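Local structure of protein-L-isoaspartate O-methyltransferase beta-aspartate methyltransferase (Plasmodium falciparum, 2PBF) at residues S14-L19 with G23-D28; N32-V37 with L69-L74; S173-I178 with G187-P192. The protein probably methylates L-isoaspartyl residues of damaged proteins, with S-adenosyl-L-methionine as methyl donor, as a first step in their repair. All blocks are in the same frame, centred on the assembly; numbering follows the deposited sequence.

Contact 1. Residues S14-L19 with G23-D28; sequences SLLENL and GIIDDD
Leu19 O, pointing out of the last turn of its helix, takes backbone N-H groups from both Ile24 and Ile25. Ile24 N is the closer donor, 2.7 Å from Leu19 O, and comes in only moderately tilted from the carbonyl plane, with a C=O...N angle of 157°. Ile25 N lies 3.2 Å from Leu19 O and stands above that plane, so its hydrogen bond reaches the face of the carbonyl and misses the lone pairs, although the N-H itself aims well at the oxygen (161°). Gly23 N is also near Leu19 O but badly angled, and makes no bond with it. This is a Schellman motif: Gly23, with positive phi, turns the chain out of helix 12-21, and two backbone bonds run back into the last turn, the one from Ile24 N to Leu19 O among them. Beside these polar atoms the apolar chains close up. Ile25 CD1 lies 3.8 Å from Leu19 CB and 4.1 Å from Leu16 CD2; CG1 is anti to the carbonyl carbon (chi1 -69°) and the chain then runs extended, carrying the methyl up to the helix. Ile24 CD1 meets Leu19 CD2 at 3.8 Å. Leu16 also packs on Tyr31, Met34 and Leu35 of helix 28-35. At the start of that helix Asp27 serves as N-cap, its OD2 accepting a hydrogen bond from Val30 N, while on the first helix Asn18 OD1 accepts from Arg22 NE and Ser14 OG pairs with Asn11 ND2.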
loop_
_atom_site.group_PDB
_atom_site.type_symbol
_atom_site.label_atom_id
_atom_site.label_comp_id
_atom_site.label_asym_id
_atom_site.label_seq_id
_atom_site.Cartn_x
_atom_site.Cartn_y
_atom_site.Cartn_z
ATOM N N SER A 14 -0.602 -16.231 14.134
ATOM C CA SER A 14 -1.501 -15.997 15.234
ATOM C C SER A 14 -2.015 -14.556 15.233
ATOM O O SER A 14 -3.164 -14.302 15.586
ATOM C CB SER A 14 -0.829 -16.358 16.551
ATOM O OG SER A 14 -0.669 -17.769 16.690
ATOM N N LEU A 15 -1.182 -13.623 14.789
ATOM C CA LEU A 15 -1.651 -12.252 14.551
ATOM C C LEU A 15 -2.825 -12.234 13.575
ATOM O O LEU A 15 -3.826 -11.586 13.818
ATOM C CB LEU A 15 -0.498 -11.351 14.040
ATOM C CG LEU A 15 -0.873 -9.956 13.491
ATOM C CD1 LEU A 15 -1.715 -9.096 14.481
ATOM C CD2 LEU A 15 0.374 -9.243 13.065
ATOM N N LEU A 16 -2.690 -12.967 12.478
ATOM C CA LEU A 16 -3.681 -12.987 11.414
ATOM C C LEU A 16 -4.989 -13.656 11.832
ATOM O O LEU A 16 -6.088 -13.214 11.470
ATOM C CB LEU A 16 -3.080 -13.649 10.159
ATOM C CG LEU A 16 -1.909 -12.910 9.480
ATOM C CD1 LEU A 16 -1.637 -13.560 8.142
ATOM C CD2 LEU A 16 -2.194 -11.431 9.257
ATOM N N GLU A 17 -4.841 -14.699 12.633
ATOM C CA GLU A 17 -5.955 -15.357 13.301
ATOM C C GLU A 17 -6.686 -14.449 14.286
ATOM O O GLU A 17 -7.892 -14.558 14.414
ATOM C CB GLU A 17 -5.454 -16.625 14.002
ATOM C CG GLU A 17 -5.159 -17.765 13.047
ATOM C CD GLU A 17 -6.413 -18.243 12.309
ATOM O OE1 GLU A 17 -6.277 -19.096 11.394
ATOM O OE2 GLU A 17 -7.534 -17.779 12.656
ATOM N N ASN A 18 -5.956 -13.563 14.974
ATOM C CA ASN A 18 -6.555 -12.571 15.888
ATOM C C ASN A 18 -7.401 -11.533 15.148
ATOM O O ASN A 18 -8.519 -11.230 15.568
ATOM C CB ASN A 18 -5.487 -11.900 16.784
ATOM C CG ASN A 18 -5.994 -10.614 17.471
ATOM O OD1 ASN A 18 -5.730 -9.494 17.004
ATOM N ND2 ASN A 18 -6.719 -10.773 18.571
ATOM N N LEU A 19 -6.879 -11.015 14.036
ATOM C CA LEU A 19 -7.642 -10.134 13.137
ATOM C C LEU A 19 -8.903 -10.793 12.558
ATOM O O LEU A 19 -9.942 -10.143 12.435
ATOM C CB LEU A 19 -6.745 -9.596 12.006
ATOM C CG LEU A 19 -5.484 -8.811 12.403
ATOM C CD1 LEU A 19 -4.784 -8.176 11.188
ATOM C CD2 LEU A 19 -5.810 -7.761 13.455
ATOM N N GLY A 23 -12.796 -9.999 13.226
ATOM C CA GLY A 23 -13.536 -9.663 12.015
ATOM C C GLY A 23 -12.900 -8.561 11.180
ATOM O O GLY A 23 -13.574 -7.951 10.366
ATOM N N ILE A 24 -11.600 -8.323 11.398
ATOM C CA ILE A 24 -10.808 -7.335 10.660
ATOM C C ILE A 24 -10.410 -7.951 9.320
ATOM O O ILE A 24 -10.459 -7.297 8.283
ATOM C CB ILE A 24 -9.579 -6.866 11.494
ATOM C CG1 ILE A 24 -10.064 -5.988 12.645
ATOM C CG2 ILE A 24 -8.549 -6.121 10.627
ATOM C CD1 ILE A 24 -9.222 -6.067 13.887
ATOM N N ILE A 25 -10.034 -9.219 9.362
ATOM C CA ILE A 25 -9.906 -10.026 8.162
ATOM C C ILE A 25 -11.181 -10.851 8.025
ATOM O O ILE A 25 -11.514 -11.618 8.942
ATOM C CB ILE A 25 -8.652 -10.927 8.224
ATOM C CG1 ILE A 25 -7.387 -10.068 8.126
ATOM C CG2 ILE A 25 -8.684 -11.999 7.127
ATOM C CD1 ILE A 25 -6.130 -10.791 8.499
ATOM N N ASP A 26 -11.901 -10.635 6.912
ATOM C CA ASP A 26 -13.092 -11.412 6.510
ATOM C C ASP A 26 -12.984 -11.825 5.014
ATOM O O ASP A 26 -13.935 -11.701 4.242
ATOM C CB ASP A 26 -14.386 -10.613 6.763
ATOM C CG ASP A 26 -14.387 -9.232 6.070
ATOM O OD1 ASP A 26 -13.826 -9.095 4.959
ATOM O OD2 ASP A 26 -14.956 -8.275 6.642
ATOM N N ASP A 27 -11.810 -12.315 4.626
ATOM C CA ASP A 27 -11.509 -12.624 3.247
ATOM C C ASP A 27 -10.312 -13.570 3.254
ATOM O O ASP A 27 -9.297 -13.320 3.921
ATOM C CB ASP A 27 -11.211 -11.324 2.481
ATOM C CG ASP A 27 -11.109 -11.520 0.970
ATOM O OD1 ASP A 27 -11.929 -10.944 0.233
ATOM O OD2 ASP A 27 -10.183 -12.213 0.518
ATOM N N ASP A 28 -10.447 -14.671 2.522
ATOM C CA ASP A 28 -9.412 -15.686 2.448
ATOM C C ASP A 28 -8.188 -15.180 1.697
ATOM O O ASP A 28 -7.073 -15.552 2.034
ATOM C CB ASP A 28 -9.949 -16.941 1.754
ATOM C CG ASP A 28 -10.904 -17.760 2.631
ATOM O OD1 ASP A 28 -11.168 -18.924 2.243
ATOM O OD2 ASP A 28 -11.382 -17.271 3.687
#

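Contact 2. Residues N32-V37 with L69-L74; sequences NTMLQV and LSLKRL
Met34 and Leu71 meet through aliphatic branches, and no flat group takes part across the contact. Within 32-37 the carboxamide of Gln36 folds back on the backbone, and Asn32 O lies in its plane, 3.2 Å from Gln36 NE2. Seen from the Asn32 peptide the approach is different: NE2 stands above the carbonyl plane, 62° out of it, while Gln36 N reaches the same oxygen from the opposite face. One carbonyl thus holds both ends of Gln36. On the 69-74 side the guanidinium of Arg73 is engaged through NE in a salt bridge with Glu203 OE1. Across the contact everything turns on one methyl, Leu71 CD2. It presses against Met34 CG at 3.5 Å, closer than carbon atoms usually pack, with Met34 SD 4.1 Å from Leu71 CD2 and Thr33 CG2 4.2 Å from it. The Met34 and Leu71 side chains slide past each other in opposite directions. Met34 first extends toward the other helix and then bends at its last torsion (chi3 70°), which turns the terminal CE aside and leaves CG and SD to meet the leucine. Thr33 meets it with CG2, while its OG1 is hydrogen-bonded to Asp29 O, one turn back. The pairing is buried helix-to-helix packing, about 10 Å from the bound S-adenosyl-L-homocysteine measured from the Met34 side chain. Around it, helix 93-101 touches Thr33, Met34 and Val37 through Lys101, Tyr93 and Cys97, and another side of helix 64-74 lies on strand 187-195, where Ser70, Arg73 and Leu74 rest on Ile190, with strand 212-219 against Leu69 and Arg73.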
loop_
_atom_site.group_PDB
_atom_site.type_symbol
_atom_site.label_atom_id
_atom_site.label_comp_id
_atom_site.label_asym_id
_atom_site.label_seq_id
_atom_site.Cartn_x
_atom_site.Cartn_y
_atom_site.Cartn_z
ATOM N N ASN A 32 -4.569 -15.133 3.027
ATOM C CA ASN A 32 -3.473 -15.864 2.365
ATOM C C ASN A 32 -2.347 -14.953 1.900
ATOM O O ASN A 32 -1.181 -15.310 1.991
ATOM C CB ASN A 32 -3.966 -16.759 1.208
ATOM C CG ASN A 32 -5.034 -17.771 1.646
ATOM O OD1 ASN A 32 -4.945 -18.369 2.726
ATOM N ND2 ASN A 32 -6.040 -17.966 0.801
ATOM N N THR A 33 -2.699 -13.768 1.414
ATOM C CA THR A 33 -1.688 -12.777 1.013
ATOM C C THR A 33 -0.836 -12.342 2.201
ATOM O O THR A 33 0.380 -12.444 2.165
ATOM C CB THR A 33 -2.345 -11.538 0.344
ATOM O OG1 THR A 33 -3.198 -11.968 -0.732
ATOM C CG2 THR A 33 -1.272 -10.574 -0.174
ATOM N N MET A 34 -1.485 -11.842 3.249
ATOM C CA MET A 34 -0.778 -11.429 4.455
ATOM C C MET A 34 0.009 -12.573 5.106
ATOM O O MET A 34 1.112 -12.361 5.607
ATOM C CB MET A 34 -1.735 -10.784 5.448
ATOM C CG MET A 34 -2.313 -9.445 4.945
ATOM S SD MET A 34 -3.297 -8.550 6.151
ATOM C CE MET A 34 -2.123 -7.956 7.381
ATOM N N LEU A 35 -0.550 -13.779 5.083
ATOM C CA LEU A 35 0.158 -14.970 5.587
ATOM C C LEU A 35 1.501 -15.160 4.883
ATOM O O LEU A 35 2.486 -15.563 5.492
ATOM C CB LEU A 35 -0.727 -16.221 5.430
ATOM C CG LEU A 35 -0.123 -17.556 5.923
ATOM C CD1 LEU A 35 0.137 -17.494 7.416
ATOM C CD2 LEU A 35 -1.008 -18.751 5.551
ATOM N N GLN A 36 1.532 -14.847 3.588
ATOM C CA GLN A 36 2.753 -14.928 2.798
ATOM C C GLN A 36 3.785 -13.837 3.107
ATOM O O GLN A 36 4.954 -13.945 2.694
ATOM C CB GLN A 36 2.410 -14.968 1.299
ATOM C CG GLN A 36 1.706 -16.265 0.877
ATOM C CD GLN A 36 1.347 -16.294 -0.598
ATOM O OE1 GLN A 36 2.174 -16.615 -1.431
ATOM N NE2 GLN A 36 0.099 -15.967 -0.919
ATOM N N VAL A 37 3.368 -12.797 3.838
ATOM C CA VAL A 37 4.243 -11.672 4.159
ATOM C C VAL A 37 4.352 -11.454 5.693
ATOM O O VAL A 37 3.509 -10.789 6.306
ATOM C CB VAL A 37 3.784 -10.343 3.425
ATOM C CG1 VAL A 37 4.841 -9.282 3.563
ATOM C CG2 VAL A 37 3.502 -10.598 1.938
ATOM N N LEU A 69 -7.338 -3.888 6.219
ATOM C CA LEU A 69 -8.503 -3.182 5.725
ATOM C C LEU A 69 -8.263 -2.616 4.319
ATOM O O LEU A 69 -9.112 -2.748 3.440
ATOM C CB LEU A 69 -8.918 -2.081 6.708
ATOM C CG LEU A 69 -9.700 -0.883 6.138
ATOM C CD1 LEU A 69 -11.195 -1.185 5.895
ATOM C CD2 LEU A 69 -9.554 0.271 7.070
ATOM N N SER A 70 -7.100 -2.013 4.101
ATOM C CA SER A 70 -6.776 -1.466 2.794
ATOM C C SER A 70 -6.651 -2.570 1.748
ATOM O O SER A 70 -7.093 -2.419 0.601
ATOM C CB SER A 70 -5.493 -0.634 2.875
ATOM O OG SER A 70 -5.753 0.591 3.526
ATOM N N LEU A 71 -6.045 -3.683 2.152
ATOM C CA LEU A 71 -5.840 -4.798 1.270
ATOM C C LEU A 71 -7.187 -5.407 0.887
ATOM O O LEU A 71 -7.372 -5.827 -0.252
ATOM C CB LEU A 71 -4.946 -5.836 1.940
ATOM C CG LEU A 71 -4.040 -6.786 1.156
ATOM C CD1 LEU A 71 -3.103 -6.051 0.179
ATOM C CD2 LEU A 71 -3.213 -7.636 2.134
ATOM N N LYS A 72 -8.106 -5.453 1.848
ATOM C CA LYS A 72 -9.481 -5.914 1.611
ATOM C C LYS A 72 -10.162 -5.076 0.536
ATOM O O LYS A 72 -10.735 -5.623 -0.386
ATOM C CB LYS A 72 -10.283 -5.868 2.908
ATOM C CG LYS A 72 -11.805 -6.058 2.775
ATOM C CD LYS A 72 -12.524 -5.441 3.984
ATOM C CE LYS A 72 -14.039 -5.809 4.028
ATOM N NZ LYS A 72 -14.840 -5.187 2.897
ATOM N N ARG A 73 -10.049 -3.753 0.635
ATOM C CA ARG A 73 -10.735 -2.854 -0.290
ATOM C C ARG A 73 -10.196 -3.005 -1.699
ATOM O O ARG A 73 -10.901 -2.749 -2.687
ATOM C CB ARG A 73 -10.614 -1.393 0.141
ATOM C CG ARG A 73 -11.062 -1.053 1.554
ATOM C CD ARG A 73 -12.455 -1.559 1.878
ATOM N NE ARG A 73 -13.468 -0.990 1.006
ATOM C CZ ARG A 73 -14.757 -0.859 1.327
ATOM N NH1 ARG A 73 -15.200 -1.223 2.521
ATOM N NH2 ARG A 73 -15.599 -0.346 0.444
ATOM N N LEU A 74 -8.926 -3.388 -1.790
ATOM C CA LEU A 74 -8.248 -3.486 -3.077
ATOM C C LEU A 74 -8.187 -4.921 -3.600
ATOM O O LEU A 74 -7.666 -5.162 -4.675
ATOM C CB LEU A 74 -6.831 -2.892 -2.967
ATOM C CG LEU A 74 -6.723 -1.374 -2.824
ATOM C CD1 LEU A 74 -5.325 -0.957 -2.478
ATOM C CD2 LEU A 74 -7.222 -0.649 -4.061
#

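Contact 3. Residues S173-I178 with G187-P192; sequences SELPEI and GKLIIP
Pro176 and Ile191 make the closest approach, an apolar one, with Pro176 CD 3.5 Å from Ile191 CD1. The isoleucine is stretched out from its strand, CG1 anti to the backbone N (chi1 176°) and the chain continuing straight, and this carries CD1 up to the proline ring. Leu175 adds the second apolar patch: its CB does not head for the strand, but the side chain swings round so that CD2 comes 4.1 Å from Leu189 CD1, the two chains crossing at a slant, and 4.4 Å from Ile191 CD1. Leu189 and Ile191 are two apart on strand 187-195 and so share the face turned to helix 177-182, whose Leu179 touches both; Ile190 points to the other face. No polar bond crosses the contact. Glu174 OE2 forms a salt bridge with Lys226 and takes a weak hydrogen bond from Ser173 OG, while the strand backbone pairs with strands 163-168 and 198-205. In the Rossmann-like methyltransferase sheet this is the crossover between neighbouring parallel strands 163-168 and 187-195, with Pro176 as N-cap residue of the connecting helix. With no hydrogen bond or charge pair across it, the contact depends on hydrophobic burial and fit of shape.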
loop_
_atom_site.group_PDB
_atom_site.type_symbol
_atom_site.label_atom_id
_atom_site.label_comp_id
_atom_site.label_asym_id
_atom_site.label_seq_id
_atom_site.Cartn_x
_atom_site.Cartn_y
_atom_site.Cartn_z
ATOM N N SER A 173 -4.303 16.487 2.498
ATOM C CA SER A 173 -5.130 17.682 2.754
ATOM C C SER A 173 -6.328 17.743 1.806
ATOM O O SER A 173 -7.402 18.231 2.172
ATOM C CB SER A 173 -4.282 18.959 2.670
ATOM O OG SER A 173 -3.683 19.126 1.396
ATOM N N GLU A 174 -6.128 17.248 0.583
ATOM C CA GLU A 174 -7.199 17.083 -0.415
ATOM C C GLU A 174 -6.779 16.049 -1.466
ATOM O O GLU A 174 -5.593 15.733 -1.577
ATOM C CB GLU A 174 -7.598 18.427 -1.064
ATOM C CG GLU A 174 -6.583 19.019 -2.052
ATOM C CD GLU A 174 -5.459 19.791 -1.376
ATOM O OE1 GLU A 174 -5.748 20.710 -0.570
ATOM O OE2 GLU A 174 -4.278 19.488 -1.663
ATOM N N LEU A 175 -7.761 15.538 -2.221
ATOM C CA LEU A 175 -7.583 14.473 -3.220
ATOM C C LEU A 175 -6.636 14.885 -4.332
ATOM O O LEU A 175 -7.015 15.690 -5.181
ATOM C CB LEU A 175 -8.935 14.116 -3.850
ATOM C CG LEU A 175 -9.207 12.748 -4.499
ATOM C CD1 LEU A 175 -9.970 12.941 -5.775
ATOM C CD2 LEU A 175 -7.947 11.902 -4.760
ATOM N N PRO A 176 -5.410 14.324 -4.356
ATOM C CA PRO A 176 -4.485 14.839 -5.353
ATOM C C PRO A 176 -4.925 14.413 -6.751
ATOM O O PRO A 176 -5.228 13.250 -6.980
ATOM C CB PRO A 176 -3.142 14.212 -4.956
ATOM C CG PRO A 176 -3.364 13.652 -3.549
ATOM C CD PRO A 176 -4.796 13.249 -3.557
ATOM N N GLU A 177 -4.989 15.373 -7.662
ATOM C CA GLU A 177 -5.535 15.143 -9.005
ATOM C C GLU A 177 -4.680 14.185 -9.854
ATOM O O GLU A 177 -5.219 13.419 -10.656
ATOM C CB GLU A 177 -5.783 16.493 -9.701
ATOM C CG GLU A 177 -6.696 16.459 -10.926
ATOM C CD GLU A 177 -8.004 15.687 -10.715
ATOM O OE1 GLU A 177 -8.484 15.587 -9.557
ATOM O OE2 GLU A 177 -8.546 15.174 -11.727
ATOM N N ILE A 178 -3.362 14.212 -9.654
ATOM C CA ILE A 178 -2.472 13.186 -10.216
ATOM C C ILE A 178 -2.947 11.755 -9.942
ATOM O O ILE A 178 -2.970 10.915 -10.853
ATOM C CB ILE A 178 -0.993 13.326 -9.752
ATOM C CG1 ILE A 178 -0.174 12.198 -10.365
ATOM C CG2 ILE A 178 -0.858 13.333 -8.218
ATOM C CD1 ILE A 178 1.296 12.447 -10.403
ATOM N N GLY A 187 -10.502 1.039 -12.061
ATOM C CA GLY A 187 -9.512 0.973 -10.992
ATOM C C GLY A 187 -10.094 1.528 -9.702
ATOM O O GLY A 187 -11.055 2.348 -9.746
ATOM N N LYS A 188 -9.539 1.071 -8.570
ATOM C CA LYS A 188 -9.823 1.631 -7.238
ATOM C C LYS A 188 -8.627 2.334 -6.592
ATOM O O LYS A 188 -7.491 1.843 -6.660
ATOM C CB LYS A 188 -10.368 0.552 -6.297
ATOM C CG LYS A 188 -11.869 0.393 -6.415
ATOM C CD LYS A 188 -12.376 -0.960 -6.014
ATOM C CE LYS A 188 -13.895 -0.975 -6.236
ATOM N NZ LYS A 188 -14.534 -2.150 -5.591
ATOM N N LEU A 189 -8.907 3.471 -5.952
ATOM C CA LEU A 189 -7.930 4.267 -5.199
ATOM C C LEU A 189 -8.454 4.338 -3.774
ATOM O O LEU A 189 -9.609 4.714 -3.549
ATOM C CB LEU A 189 -7.864 5.692 -5.751
ATOM C CG LEU A 189 -6.727 6.734 -5.710
ATOM C CD1 LEU A 189 -7.334 8.097 -6.147
ATOM C CD2 LEU A 189 -5.965 6.904 -4.403
ATOM N N ILE A 190 -7.609 3.942 -2.839
ATOM C CA ILE A 190 -7.869 3.990 -1.399
ATOM C C ILE A 190 -6.965 5.064 -0.806
ATOM O O ILE A 190 -5.753 5.001 -0.926
ATOM C CB ILE A 190 -7.550 2.612 -0.739
ATOM C CG1 ILE A 190 -8.544 1.542 -1.193
ATOM C CG2 ILE A 190 -7.449 2.713 0.809
ATOM C CD1 ILE A 190 -9.980 1.812 -0.787
ATOM N N ILE A 191 -7.563 6.064 -0.176
ATOM C CA ILE A 191 -6.791 7.200 0.282
ATOM C C ILE A 191 -7.446 7.898 1.473
ATOM O O ILE A 191 -8.647 8.115 1.464
ATOM C CB ILE A 191 -6.558 8.220 -0.896
ATOM C CG1 ILE A 191 -5.839 9.473 -0.407
ATOM C CG2 ILE A 191 -7.884 8.535 -1.643
ATOM C CD1 ILE A 191 -5.378 10.397 -1.542
ATOM N N PRO A 192 -6.653 8.235 2.513
ATOM C CA PRO A 192 -7.232 9.096 3.561
ATOM C C PRO A 192 -7.203 10.565 3.129
ATOM O O PRO A 192 -6.182 11.037 2.658
ATOM C CB PRO A 192 -6.306 8.866 4.762
ATOM C CG PRO A 192 -5.364 7.696 4.335
ATOM C CD PRO A 192 -5.266 7.853 2.844
#

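Overall arrangement
From the N terminus the chain first closes contact 1, a short turn linking the end of helix 12-21 to the approach to helix 28-35. Contact 2 then brings helix 28-35 against helix 64-74, closing a 31-residue excursion that includes the hairpin of strands 53-56 and 59-61. Contact 3 comes much later and joins the lead into helix 177-182 to strand 187-195 across eight residues. The three follow in series; none nests in or crosses another. Contacts 1 and 2 also touch where Asp26 packs beside Lys72, and contacts 2 and 3 where Leu74 meets the backbone of Lys188. Helix 64-74 thus links the N-terminal helices to the central sheet, whose other face carries contact 3.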